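Aspartate aminotransferase (Plasmodium falciparum, PDB 3K7Y) catalyses the pyridoxal-phosphate-dependent transfer of an amino group between L-aspartate and 2-oxoglutarate, giving oxaloacetate and L-glutamate, and works as a homodimer. Local coordinates at the interface of chains A and B. Coordinates in Å, arbitrary orientation; residue numbers count along the deposited sequence, not the author numbering. Chains: chain A/B, Aspartate aminotransferase.

Contact 1: the interface of chains A and B. Residues chain A 255-257, 290, 293; chain B 256-257, 290, 293.
A:Val290 and B:Val290 reach toward each other tip to tip, their CG2 methyls 3.4 Å apart, at the two-fold axis of a class-I (fold type I) aminotransferase dimer, so that each contact described here for one chain has its twin with the chains exchanged. In each valine CG1 lies anti to the backbone N (chi1 177°), which leaves CG2 beside that N and turned to its twin, while CG1 is directed at the partner's glutamate. The side chains of A:Glu256 and B:Val290 cross at about a right angle, with the carboxylate OE1 of A:Glu256 3.4 Å from B:Val290 CG1, a van der Waals contact. The glutamate chain is bent at chi2, and its OE1 faces the valine. The backbone also contributes to the seat of this valine, since A:Gly255 O lies 3.4 Å from B:Val290 CA and A:Glu256 O is 3.7 Å from B:Val290 CG2. From the helix 291-302, A:Thr293 points its CG2 methyl at B:Val290 CG1, end to end at 4.2 Å. A:Arg257 touches lightly through the aliphatic start of its chain, with CG 4.2 Å from B:Val290 N. Its guanidinium lies away from the valine; this arginine is a pyridoxal 5'-phosphate ligand, so the loop that borders the symmetry axis also serves the cofactor.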
loop_
_atom_site.group_PDB
_atom_site.type_symbol
_atom_site.label_atom_id
_atom_site.label_comp_id
_atom_site.label_asym_id
_atom_site.label_seq_id
_atom_site.Cartn_x
_atom_site.Cartn_y
_atom_site.Cartn_z
ATOM N N GLY A 255 10.271 -2.605 6.676
ATOM C CA GLY A 255 9.080 -3.312 6.214
ATOM C C GLY A 255 7.750 -2.700 6.604
ATOM O O GLY A 255 6.720 -3.076 6.054
ATOM N N GLU A 256 7.753 -1.772 7.556
ATOM C CA GLU A 256 6.514 -1.145 7.988
ATOM C C GLU A 256 5.923 -0.278 6.877
ATOM O O GLU A 256 4.718 0.009 6.856
ATOM C CB GLU A 256 6.770 -0.317 9.241
ATOM C CG GLU A 256 6.322 -0.921 10.582
ATOM C CD GLU A 256 5.981 -2.408 10.542
ATOM O OE1 GLU A 256 4.932 -2.780 9.960
ATOM O OE2 GLU A 256 6.741 -3.196 11.140
ATOM N N ARG A 257 6.795 0.109 5.947
ATOM C CA ARG A 257 6.489 1.008 4.827
ATOM C C ARG A 257 5.926 2.336 5.311
ATOM O O ARG A 257 4.863 2.766 4.844
ATOM C CB ARG A 257 5.552 0.355 3.812
ATOM C CG ARG A 257 5.833 -1.112 3.546
ATOM C CD ARG A 257 7.212 -1.349 2.947
ATOM N NE ARG A 257 7.374 -0.626 1.691
ATOM C CZ ARG A 257 8.111 0.471 1.531
ATOM N NH1 ARG A 257 8.810 0.994 2.552
ATOM N NH2 ARG A 257 8.156 1.041 0.333
ATOM N N VAL A 290 -2.154 1.905 6.282
ATOM C CA VAL A 290 -2.012 1.021 7.451
ATOM C C VAL A 290 -2.133 1.763 8.793
ATOM O O VAL A 290 -1.420 2.743 9.067
ATOM C CB VAL A 290 -0.706 0.191 7.376
ATOM C CG1 VAL A 290 -0.513 -0.682 8.631
ATOM C CG2 VAL A 290 -0.731 -0.663 6.127
ATOM N N THR A 293 1.065 1.184 11.422
ATOM C CA THR A 293 2.260 1.971 11.195
ATOM C C THR A 293 1.947 3.434 11.452
ATOM O O THR A 293 2.815 4.195 11.824
ATOM C CB THR A 293 2.951 1.664 9.833
ATOM O OG1 THR A 293 2.139 2.113 8.751
ATOM C CG2 THR A 293 3.156 0.160 9.668
ATOM N N GLU B 256 -5.631 -2.446 9.092
ATOM C CA GLU B 256 -4.364 -3.127 8.873
ATOM C C GLU B 256 -4.105 -3.335 7.381
ATOM O O GLU B 256 -2.959 -3.506 6.944
ATOM C CB GLU B 256 -4.367 -4.459 9.612
ATOM C CG GLU B 256 -3.580 -4.529 10.930
ATOM C CD GLU B 256 -3.170 -3.179 11.513
ATOM O OE1 GLU B 256 -2.267 -2.516 10.945
ATOM O OE2 GLU B 256 -3.719 -2.811 12.571
ATOM N N ARG B 257 -5.194 -3.291 6.614
ATOM C CA ARG B 257 -5.215 -3.540 5.167
ATOM C C ARG B 257 -4.634 -4.904 4.823
ATOM O O ARG B 257 -3.739 -5.000 3.973
ATOM C CB ARG B 257 -4.507 -2.433 4.388
ATOM C CG ARG B 257 -4.754 -1.032 4.915
ATOM C CD ARG B 257 -6.219 -0.625 4.843
ATOM N NE ARG B 257 -6.716 -0.682 3.473
ATOM C CZ ARG B 257 -7.534 -1.618 2.996
ATOM N NH1 ARG B 257 -8.002 -2.599 3.785
ATOM N NH2 ARG B 257 -7.894 -1.561 1.720
ATOM N N VAL B 290 3.458 -4.496 3.945
ATOM C CA VAL B 290 3.649 -4.274 5.388
ATOM C C VAL B 290 4.038 -5.550 6.154
ATOM O O VAL B 290 3.353 -6.584 6.095
ATOM C CB VAL B 290 2.414 -3.585 6.022
ATOM C CG1 VAL B 290 2.575 -3.416 7.545
ATOM C CG2 VAL B 290 2.195 -2.246 5.353
ATOM N N THR B 293 1.592 -6.464 9.417
ATOM C CA THR B 293 0.332 -7.122 9.137
ATOM C C THR B 293 0.608 -8.514 8.596
ATOM O O THR B 293 -0.191 -9.411 8.760
ATOM C CB THR B 293 -0.641 -6.254 8.285
ATOM O OG1 THR B 293 -0.136 -6.093 6.961
ATOM C CG2 THR B 293 -0.789 -4.864 8.897
#

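Contact 2: the interface of chains A and B. Residues chain A 48, 52-53, 56, 253, 256, 296; chain B 64, 66.
B:Lys64 and B:Lys66 lie in a loop whose backbone presents the B:Lys64 carbonyl to A:Ile48 and the helix 50-62 of the other subunit, while the B:Lys66 side chain is sent across. At B:Lys64 the main chain makes the contact: its carbonyl O is 3.3 Å from the CD2 methyl of A:Leu53 and 3.4 Å from CD1 of A:Ile48, so the oxygen rests against two apolar branches. B:Lys66 instead sends its side chain into chain A. With CG beside the backbone N (chi1 -58°) and the chain extended beyond it, the ammonium NZ is carried to A:Asp56. The two side chains come from opposite directions and form a salt bridge and hydrogen bond, with B:Lys66 NZ 2.8 Å from A:Asp56 OD2. The ammonium approaches from above the carboxylate plane, 66° out of it. Along the way the methylenes are flanked by apolar groups. A:Ile48 crosses the lysine at about a right angle, its CD1 3.8 Å from B:Lys66 CG, and A:Val52 points CG1 at the lysine end, 4.0 Å from B:Lys66 CE. A:Leu253 runs alongside in the same direction, with CD2 3.9 Å from B:Lys66 NZ. The other carboxylate oxygen of A:Glu256, OE2, contacts CD of B:Lys66 at 3.4 Å and stays 4.6 Å from B:Lys66 NZ; its opposite charge may add a longer-range attraction without direct pairing. With 109 Å² of its surface hidden by chain A, B:Lys66 fastens to the neighbouring subunit the loop that leads to B:Tyr68, a pyridoxal 5'-phosphate-binding residue that in this family reaches across to complete the partner's active site.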
loop_
_atom_site.group_PDB
_atom_site.type_symbol
_atom_site.label_atom_id
_atom_site.label_comp_id
_atom_site.label_asym_id
_atom_site.label_seq_id
_atom_site.Cartn_x
_atom_site.Cartn_y
_atom_site.Cartn_z
ATOM N N ILE A 48 17.941 -1.626 14.367
ATOM C CA ILE A 48 16.685 -1.144 14.954
ATOM C C ILE A 48 16.888 -0.398 16.277
ATOM O O ILE A 48 17.633 -0.849 17.131
ATOM C CB ILE A 48 15.596 -2.275 15.078
ATOM C CG1 ILE A 48 14.196 -1.659 15.303
ATOM C CG2 ILE A 48 15.996 -3.343 16.124
ATOM C CD1 ILE A 48 13.155 -2.129 14.331
ATOM N N VAL A 52 11.940 2.811 19.003
ATOM C CA VAL A 52 11.008 2.156 18.095
ATOM C C VAL A 52 10.423 0.883 18.688
ATOM O O VAL A 52 9.215 0.666 18.597
ATOM C CB VAL A 52 11.644 1.893 16.715
ATOM C CG1 VAL A 52 10.903 0.799 15.976
ATOM C CG2 VAL A 52 11.662 3.181 15.894
ATOM N N LEU A 53 11.268 0.059 19.307
ATOM C CA LEU A 53 10.790 -1.123 20.026
ATOM C C LEU A 53 9.823 -0.750 21.160
ATOM O O LEU A 53 8.904 -1.510 21.479
ATOM C CB LEU A 53 11.953 -1.962 20.579
ATOM C CG LEU A 53 12.998 -2.650 19.685
ATOM C CD1 LEU A 53 13.679 -3.793 20.426
ATOM C CD2 LEU A 53 12.409 -3.171 18.393
ATOM N N ASP A 56 6.500 0.474 19.676
ATOM C CA ASP A 56 5.769 -0.754 19.382
ATOM C C ASP A 56 4.961 -1.250 20.575
ATOM O O ASP A 56 3.743 -1.392 20.479
ATOM C CB ASP A 56 6.698 -1.855 18.865
ATOM C CG ASP A 56 6.358 -2.288 17.446
ATOM O OD1 ASP A 56 5.236 -1.990 16.981
ATOM O OD2 ASP A 56 7.199 -2.947 16.803
ATOM N N LEU A 253 12.377 1.760 10.206
ATOM C CA LEU A 253 11.100 1.108 9.877
ATOM C C LEU A 253 11.071 0.651 8.430
ATOM O O LEU A 253 10.397 1.254 7.586
ATOM C CB LEU A 253 9.933 2.081 10.054
ATOM C CG LEU A 253 9.536 2.653 11.402
ATOM C CD1 LEU A 253 8.417 3.668 11.195
ATOM C CD2 LEU A 253 9.127 1.557 12.360
ATOM N N GLU A 256 7.753 -1.772 7.556
ATOM C CA GLU A 256 6.514 -1.145 7.988
ATOM C C GLU A 256 5.923 -0.278 6.877
ATOM O O GLU A 256 4.718 0.009 6.856
ATOM C CB GLU A 256 6.770 -0.317 9.241
ATOM C CG GLU A 256 6.322 -0.921 10.582
ATOM C CD GLU A 256 5.981 -2.408 10.542
ATOM O OE1 GLU A 256 4.932 -2.780 9.960
ATOM O OE2 GLU A 256 6.741 -3.196 11.140
ATOM N N ILE A 296 2.271 3.476 15.477
ATOM C CA ILE A 296 3.695 3.409 15.884
ATOM C C ILE A 296 4.368 4.765 15.780
ATOM O O ILE A 296 5.126 5.148 16.663
ATOM C CB ILE A 296 4.536 2.432 15.017
ATOM C CG1 ILE A 296 3.807 1.097 14.804
ATOM C CG2 ILE A 296 5.939 2.218 15.612
ATOM C CD1 ILE A 296 3.431 0.343 16.093
ATOM N N LYS B 64 11.784 -8.415 16.686
ATOM C CA LYS B 64 12.406 -7.151 17.067
ATOM C C LYS B 64 12.923 -6.361 15.860
ATOM O O LYS B 64 12.876 -5.129 15.835
ATOM C CB LYS B 64 13.499 -7.362 18.136
ATOM C CG LYS B 64 14.477 -8.535 17.895
ATOM C CD LYS B 64 14.008 -9.862 18.547
ATOM C CE LYS B 64 14.587 -11.091 17.819
ATOM N NZ LYS B 64 14.197 -11.162 16.353
ATOM N N LYS B 66 12.716 -5.226 11.793
ATOM C CA LYS B 66 11.666 -4.949 10.798
ATOM C C LYS B 66 12.199 -4.800 9.362
ATOM O O LYS B 66 12.344 -3.690 8.873
ATOM C CB LYS B 66 10.860 -3.718 11.206
ATOM C CG LYS B 66 10.202 -3.851 12.561
ATOM C CD LYS B 66 9.505 -2.568 12.988
ATOM C CE LYS B 66 9.281 -2.543 14.500
ATOM N NZ LYS B 66 8.507 -1.349 14.958
#

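Contact 1 and contact 2 lie about 11 Å apart, measured between the centres of their C-alpha atoms, and share A:Glu256, whose carboxylate oxygens face different segments of chain B. The helix 291-302 also serves both, through A:Thr293 in contact 1 and, more marginally, A:Ile296 in contact 2. Contact 1 straddles the two-fold axis, whereas contact 2 sits to one side and recurs with the chains exchanged. Valine packing at the axis and the lysine-aspartate pair beside it thus belong to one homodimer interface. The shared loop also takes part in cofactor binding; the structure alone does not show that one depends on the other.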